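CRISPR system Cmr subunit Cmr1-1 (Pyrococcus furiosus, PDB 4W8Z) caps, together with Cmr6, the elongated type III-B Cmr ribonucleoprotein complex, an RNA-binding CRISPR assembly of the adaptive immunity against viruses and other mobile genetic elements. Local coordinates at residues Lys60-Glu63 against Ile64-Val68; Ser133-Glu136 against Arg137-Lys140; Tyr220-Leu223 against Lys224-Asp227. All coordinates share one frame; numbering follows the deposited sequence.

Overall arrangement
All three contacts are local, but their chemistry follows their place. Contact 1 lies in helix 58-69 and contact 2 is the passage from strand 126-133 into helix 136-152; both are peripheral and partly buried, mostly with charged side chains outside and aliphatic ones turned inward, the buried carboxylate of E65 excepted. They meet where V68 CG1 packs 4.0 Å from V138 CG1. Contact 3, entering strand 226-231, is much nearer the chain's centre. Only contact 1 has a salt bridge; contacts 2 and 3 set hydroxyls on main-chain groups, at a helix start and a buried turn. Contact 3 reaches contact 1 through Y220 CE2, 3.7 Å from L61 CD2, but stays about 12 Å from contact 2 at the nearest atoms.

Contact 1. Residues Lys60-Glu63 against Ile64-Val68; sequences KLKE and IENQV
K62 and E65 carry the charged part of this contact: their side chains run side by side and point the same way, one turn apart on the helix. K62 leaves the main chain with CG anti to its N but bends at chi2 (59°), which lays its aliphatic part along the carboxylate; CD is 3.2 Å from E65 OE2. The salt bridge from K62 NZ to the same OE2 is 3.3 Å long and weak as a hydrogen bond. The stronger partner of E65 is R43, which forms a salt bridge with OE1, and R47 makes a long, weak ion pair with OE2. Glutamate suits this buried spot because the surrounding positive groups probably hold it ionised, while lysine can reach it from the solvent side.

The polar contacts of the main chain are regular. E65 N donates to L61 O, N66 N to K62 O and Q67 N to E63 O, all at 3.0 to 3.1 Å, whereas I64 N reaches K60 O only weakly.

Close packing completes the contact. N66 crosses K62 at a slant, CG lying 3.4 Å from K62 O and ND2 4.0 Å from K62 CG. I64 brings CG1 back against K60 O, since CG1 is anti to its own carbonyl carbon (chi1 -46°). Branched I64 and L61 both suit the inner side, where they pack on F54 of the helix 38-54.

The backbone bonds four residues apart define an alpha helix, and the K62-E65 bridge adds a one-turn link. With L61 and I64 facing helix 38-54 and K60 and E63 exposed, helix 58-69 is amphipathic.

Contact 2. Residues Ser133-Glu136 against Arg137-Lys140; sequences SPSE and RVIK
S133 overlaps V138: its OG lies 3.3 Å from V138 CG1, and its CB meets both that methyl and CD1 of I139. These side chains pack where strand 126-133 passes into the helix 136-152, the connection from the third strand to the second helix of the ferredoxin-like fold expected of a RAMP protein. S133 makes an ST turn, its OG accepting from S135 N at 3.1 Å; the same hydroxyl also bonds to R77 O, so a buried polar atom is satisfied. S135 is the N-cap. Its OG accepts from V138 N over a weak 3.3 Å bond. Serine suits this task because its hydroxyl, one bond from CB, can reach a helix N-H. The torsion, with OG anti to the backbone N (chi1 177°), aims it at V138 N.

The regular bonds then begin, I139 N to S135 O and K140 N to E136 O. V138 and I139 supply the hydrophobic bulk of the turn, I139 packing on F8 and E10 of strand 8-16. On the outer side of the helix E136 and K140 run side by side, and E136 OE2 stops 4.0 Å from K140 NZ, beyond salt-bridge distance.

Contact 3. Residues Tyr220-Leu223 against Lys224-Asp227; sequences YATL and KFSD
T222 and F225 lie side by side and point the same way, with the threonine hydroxyl set at the edge of the phenyl ring, near its plane. OG1 is 3.5 Å from CD2 of F225, so the oxygen meets the ring rim and not its pi face. The same atom accepts a hydrogen bond from F225 N at 3.3 Å, with an N-H...O angle of 158°. Threonine can do this because OG1 sits between its backbone N and carbonyl carbon (chi1 67°), where it is turned toward the chain that follows. One face of the F225 ring is met from above by K224 CG, 4.2 Å from its plane and offset toward the rim; the long aliphatic part of lysine suits such a place beside an aromatic group.

S226 approaches differently. Its CB stands near both T222 O and L223 O, and its hydroxyl donates to L223 O over 2.7 Å, tilted 25° from the carbonyl plane. The same carbonyl also receives a weak bond from W339 NE1. The side chain of L223 packs on L49 of the helix 38-54 and L199 of the helix 188-206, its branched, apolar end suiting contact with both. CD1 of L223 comes 4.0 Å from S226 OG.

L223 and K224 have helix-like backbone angles, which make one tight turn before strand 226-231 begins. The main chain of the turn is also held from helix 38-54: K224 N bonds to S52 OG, and L223 makes a backbone hydrogen bond with A48.

Two small hydroxyl side chains, one accepting and one donating, therefore bond to main-chain N-H and C=O using neutral groups. Both bonds fall on backbone groups just before strand 226-231 of the five-stranded sheet, into which the turn directly leads.

Contact 1. Residues Lys60-Glu63 against Ile64-Val68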
loop_
_atom_site.group_PDB
_atom_site.type_symbol
_atom_site.label_atom_id
_atom_site.label_comp_id
_atom_site.label_asym_id
_atom_site.label_seq_id
_atom_site.Cartn_x
_atom_site.Cartn_y
_atom_site.Cartn_z
ATOM N N LYS A 60 22.453 8.720 2.498
ATOM C CA LYS A 60 22.914 7.346 2.325
ATOM C C LYS A 60 21.819 6.461 1.736
ATOM O O LYS A 60 22.099 5.546 0.964
ATOM C CB LYS A 60 23.395 6.774 3.661
ATOM C CG LYS A 60 24.085 5.425 3.560
ATOM C CD LYS A 60 24.619 4.985 4.913
ATOM C CE LYS A 60 25.331 3.643 4.814
ATOM N NZ LYS A 60 25.877 3.200 6.129
ATOM N N LEU A 61 20.573 6.740 2.103
ATOM C CA LEU A 61 19.441 5.999 1.564
ATOM C C LEU A 61 19.326 6.206 0.057
ATOM O O LEU A 61 19.147 5.251 -0.698
ATOM C CB LEU A 61 18.140 6.422 2.251
ATOM C CG LEU A 61 16.892 5.645 1.818
ATOM C CD1 LEU A 61 17.021 4.183 2.220
ATOM C CD2 LEU A 61 15.622 6.261 2.389
ATOM N N LYS A 62 19.441 7.459 -0.373
ATOM C CA LYS A 62 19.297 7.800 -1.783
ATOM C C LYS A 62 20.457 7.268 -2.618
ATOM O O LYS A 62 20.304 7.020 -3.813
ATOM C CB LYS A 62 19.185 9.314 -1.960
ATOM C CG LYS A 62 18.506 9.723 -3.252
ATOM C CD LYS A 62 17.105 9.148 -3.308
ATOM C CE LYS A 62 16.309 9.712 -4.466
ATOM N NZ LYS A 62 14.858 9.428 -4.296
ATOM N N GLU A 63 21.615 7.100 -1.988
ATOM C CA GLU A 63 22.775 6.543 -2.671
ATOM C C GLU A 63 22.525 5.091 -3.064
ATOM O O GLU A 63 22.725 4.705 -4.216
ATOM C CB GLU A 63 24.022 6.646 -1.790
ATOM C CG GLU A 63 24.501 8.070 -1.556
ATOM C CD GLU A 63 25.669 8.143 -0.590
ATOM O OE1 GLU A 63 26.049 9.269 -0.203
ATOM O OE2 GLU A 63 26.204 7.077 -0.218
ATOM N N ILE A 64 22.074 4.296 -2.099
ATOM C CA ILE A 64 21.809 2.884 -2.334
ATOM C C ILE A 64 20.603 2.692 -3.251
ATOM O O ILE A 64 20.608 1.808 -4.109
ATOM C CB ILE A 64 21.576 2.132 -1.012
ATOM C CG1 ILE A 64 22.641 2.535 0.009
ATOM C CG2 ILE A 64 21.570 0.624 -1.244
ATOM C CD1 ILE A 64 23.022 1.436 0.974
ATOM N N GLU A 65 19.580 3.527 -3.075
ATOM C CA GLU A 65 18.380 3.449 -3.908
ATOM C C GLU A 65 18.707 3.634 -5.386
ATOM O O GLU A 65 18.266 2.853 -6.231
ATOM C CB GLU A 65 17.344 4.492 -3.487
ATOM C CG GLU A 65 16.147 4.548 -4.427
ATOM C CD GLU A 65 15.249 5.739 -4.172
ATOM O OE1 GLU A 65 14.342 5.988 -4.996
ATOM O OE2 GLU A 65 15.451 6.426 -3.148
ATOM N N ASN A 66 19.476 4.674 -5.694
ATOM C CA ASN A 66 19.934 4.894 -7.058
ATOM C C ASN A 66 20.854 3.767 -7.501
ATOM O O ASN A 66 20.841 3.362 -8.661
ATOM C CB ASN A 66 20.654 6.240 -7.179
ATOM C CG ASN A 66 19.702 7.418 -7.113
ATOM O OD1 ASN A 66 18.516 7.291 -7.422
ATOM N ND2 ASN A 66 20.220 8.576 -6.715
ATOM N N GLN A 67 21.640 3.251 -6.564
ATOM C CA GLN A 67 22.599 2.201 -6.875
ATOM C C GLN A 67 21.891 0.904 -7.269
ATOM O O GLN A 67 22.432 0.099 -8.028
ATOM C CB GLN A 67 23.529 1.960 -5.686
ATOM C CG GLN A 67 24.907 1.464 -6.075
ATOM C CD GLN A 67 25.835 1.326 -4.884
ATOM O OE1 GLN A 67 25.435 1.555 -3.741
ATOM N NE2 GLN A 67 27.084 0.952 -5.145
ATOM N N VAL A 68 20.680 0.705 -6.759
ATOM C CA VAL A 68 19.899 -0.478 -7.102
ATOM C C VAL A 68 18.978 -0.214 -8.291
ATOM O O VAL A 68 18.960 -0.981 -9.253
ATOM C CB VAL A 68 19.047 -0.969 -5.910
ATOM C CG1 VAL A 68 18.201 -2.163 -6.322
ATOM C CG2 VAL A 68 19.931 -1.325 -4.723
#

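Contact 2. Residues Ser133-Glu136 against Arg137-Lys140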
loop_
_atom_site.group_PDB
_atom_site.type_symbol
_atom_site.label_atom_id
_atom_site.label_comp_id
_atom_site.label_asym_id
_atom_site.label_seq_id
_atom_site.Cartn_x
_atom_site.Cartn_y
_atom_site.Cartn_z
ATOM N N SER A 133 19.742 -9.460 -12.271
ATOM C CA SER A 133 20.884 -8.678 -11.812
ATOM C C SER A 133 22.149 -9.526 -11.762
ATOM O O SER A 133 22.085 -10.727 -11.498
ATOM C CB SER A 133 20.601 -8.074 -10.434
ATOM O OG SER A 133 21.695 -7.300 -9.975
ATOM N N PRO A 134 23.308 -8.906 -12.034
ATOM C CA PRO A 134 24.587 -9.597 -11.834
ATOM C C PRO A 134 24.934 -9.742 -10.351
ATOM O O PRO A 134 25.691 -10.639 -9.981
ATOM C CB PRO A 134 25.592 -8.684 -12.543
ATOM C CG PRO A 134 24.958 -7.333 -12.518
ATOM C CD PRO A 134 23.485 -7.583 -12.657
ATOM N N SER A 135 24.378 -8.868 -9.517
ATOM C CA SER A 135 24.721 -8.825 -8.098
ATOM C C SER A 135 23.756 -9.616 -7.221
ATOM O O SER A 135 22.540 -9.545 -7.397
ATOM C CB SER A 135 24.770 -7.374 -7.614
ATOM O OG SER A 135 25.030 -7.311 -6.223
ATOM N N GLU A 136 24.306 -10.362 -6.266
ATOM C CA GLU A 136 23.494 -11.130 -5.330
ATOM C C GLU A 136 22.856 -10.196 -4.306
ATOM O O GLU A 136 21.691 -10.354 -3.944
ATOM C CB GLU A 136 24.339 -12.197 -4.628
ATOM C CG GLU A 136 23.523 -13.290 -3.954
ATOM C CD GLU A 136 24.348 -14.143 -3.005
ATOM O OE1 GLU A 136 24.624 -15.316 -3.339
ATOM O OE2 GLU A 136 24.716 -13.642 -1.921
ATOM N N ARG A 137 23.639 -9.227 -3.844
ATOM C CA ARG A 137 23.174 -8.214 -2.904
ATOM C C ARG A 137 21.962 -7.474 -3.466
ATOM O O ARG A 137 20.983 -7.232 -2.762
ATOM C CB ARG A 137 24.304 -7.227 -2.597
ATOM C CG ARG A 137 24.542 -6.953 -1.123
ATOM C CD ARG A 137 25.833 -6.172 -0.918
ATOM N NE ARG A 137 25.890 -4.983 -1.766
ATOM C CZ ARG A 137 25.613 -3.752 -1.350
ATOM N NH1 ARG A 137 25.265 -3.537 -0.089
ATOM N NH2 ARG A 137 25.690 -2.732 -2.196
ATOM N N VAL A 138 22.032 -7.137 -4.752
ATOM C CA VAL A 138 20.981 -6.378 -5.416
ATOM C C VAL A 138 19.707 -7.195 -5.642
ATOM O O VAL A 138 18.612 -6.728 -5.334
ATOM C CB VAL A 138 21.474 -5.821 -6.771
ATOM C CG1 VAL A 138 20.304 -5.364 -7.622
ATOM C CG2 VAL A 138 22.448 -4.674 -6.549
ATOM N N ILE A 139 19.847 -8.408 -6.167
ATOM C CA ILE A 139 18.681 -9.224 -6.494
ATOM C C ILE A 139 17.913 -9.615 -5.229
ATOM O O ILE A 139 16.689 -9.762 -5.260
ATOM C CB ILE A 139 19.078 -10.496 -7.292
ATOM C CG1 ILE A 139 17.853 -11.141 -7.936
ATOM C CG2 ILE A 139 19.804 -11.504 -6.419
ATOM C CD1 ILE A 139 17.472 -10.531 -9.258
ATOM N N LYS A 140 18.623 -9.759 -4.112
ATOM C CA LYS A 140 17.982 -10.051 -2.835
ATOM C C LYS A 140 17.109 -8.878 -2.416
ATOM O O LYS A 140 15.956 -9.056 -2.023
ATOM C CB LYS A 140 19.020 -10.346 -1.752
ATOM C CG LYS A 140 19.617 -11.741 -1.801
ATOM C CD LYS A 140 20.523 -11.972 -0.595
ATOM C CE LYS A 140 21.026 -13.404 -0.533
ATOM N NZ LYS A 140 21.726 -13.699 0.749
#

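Contact 3. Residues Tyr220-Leu223 against Lys224-Asp227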
loop_
_atom_site.group_PDB
_atom_site.type_symbol
_atom_site.label_atom_id
_atom_site.label_comp_id
_atom_site.label_asym_id
_atom_site.label_seq_id
_atom_site.Cartn_x
_atom_site.Cartn_y
_atom_site.Cartn_z
ATOM N N TYR A 220 10.540 9.826 7.324
ATOM C CA TYR A 220 9.829 9.225 6.205
ATOM C C TYR A 220 9.273 7.866 6.622
ATOM O O TYR A 220 9.681 7.306 7.641
ATOM C CB TYR A 220 10.743 9.099 4.978
ATOM C CG TYR A 220 12.176 8.707 5.294
ATOM C CD1 TYR A 220 13.125 9.670 5.622
ATOM C CD2 TYR A 220 12.581 7.377 5.254
ATOM C CE1 TYR A 220 14.433 9.321 5.913
ATOM C CE2 TYR A 220 13.891 7.018 5.542
ATOM C CZ TYR A 220 14.813 7.995 5.869
ATOM O OH TYR A 220 16.117 7.652 6.160
ATOM N N ALA A 221 8.330 7.347 5.842
ATOM C CA ALA A 221 7.691 6.075 6.152
ATOM C C ALA A 221 8.680 4.923 6.075
ATOM O O ALA A 221 9.442 4.804 5.114
ATOM C CB ALA A 221 6.522 5.824 5.212
ATOM N N THR A 222 8.673 4.083 7.103
ATOM C CA THR A 222 9.497 2.884 7.127
ATOM C C THR A 222 8.661 1.706 7.598
ATOM O O THR A 222 7.648 1.889 8.278
ATOM C CB THR A 222 10.722 3.027 8.059
ATOM O OG1 THR A 222 10.284 3.121 9.422
ATOM C CG2 THR A 222 11.553 4.249 7.694
ATOM N N LEU A 223 9.087 0.499 7.242
ATOM C CA LEU A 223 8.415 -0.701 7.716
ATOM C C LEU A 223 8.544 -0.831 9.228
ATOM O O LEU A 223 7.574 -1.152 9.913
ATOM C CB LEU A 223 8.984 -1.950 7.041
ATOM C CG LEU A 223 8.455 -3.249 7.661
ATOM C CD1 LEU A 223 6.958 -3.382 7.429
ATOM C CD2 LEU A 223 9.207 -4.472 7.159
ATOM N N LYS A 224 9.747 -0.579 9.738
ATOM C CA LYS A 224 10.041 -0.735 11.161
ATOM C C LYS A 224 9.081 0.042 12.042
ATOM O O LYS A 224 8.598 -0.471 13.051
ATOM C CB LYS A 224 11.468 -0.291 11.474
ATOM C CG LYS A 224 11.905 -0.617 12.894
ATOM C CD LYS A 224 13.158 0.139 13.278
ATOM C CE LYS A 224 13.924 -0.594 14.362
ATOM N NZ LYS A 224 14.479 -1.882 13.848
ATOM N N PHE A 225 8.806 1.282 11.659
ATOM C CA PHE A 225 7.938 2.133 12.457
ATOM C C PHE A 225 6.552 2.236 11.848
ATOM O O PHE A 225 6.121 3.312 11.433
ATOM C CB PHE A 225 8.565 3.517 12.622
ATOM C CG PHE A 225 9.839 3.502 13.422
ATOM C CD1 PHE A 225 9.802 3.371 14.801
ATOM C CD2 PHE A 225 11.072 3.594 12.795
ATOM C CE1 PHE A 225 10.966 3.344 15.540
ATOM C CE2 PHE A 225 12.240 3.567 13.530
ATOM C CZ PHE A 225 12.187 3.442 14.903
ATOM N N SER A 226 5.858 1.105 11.802
ATOM C CA SER A 226 4.505 1.059 11.266
ATOM C C SER A 226 3.647 0.051 12.026
ATOM O O SER A 226 4.168 -0.788 12.754
ATOM C CB SER A 226 4.529 0.711 9.773
ATOM O OG SER A 226 4.976 -0.617 9.563
ATOM N N ASP A 227 2.332 0.149 11.863
ATOM C CA ASP A 227 1.415 -0.828 12.435
ATOM C C ASP A 227 0.667 -1.544 11.333
ATOM O O ASP A 227 0.107 -0.907 10.445
ATOM C CB ASP A 227 0.419 -0.167 13.385
ATOM C CG ASP A 227 0.984 0.035 14.778
ATOM O OD1 ASP A 227 2.139 -0.380 15.022
ATOM O OD2 ASP A 227 0.260 0.597 15.629
#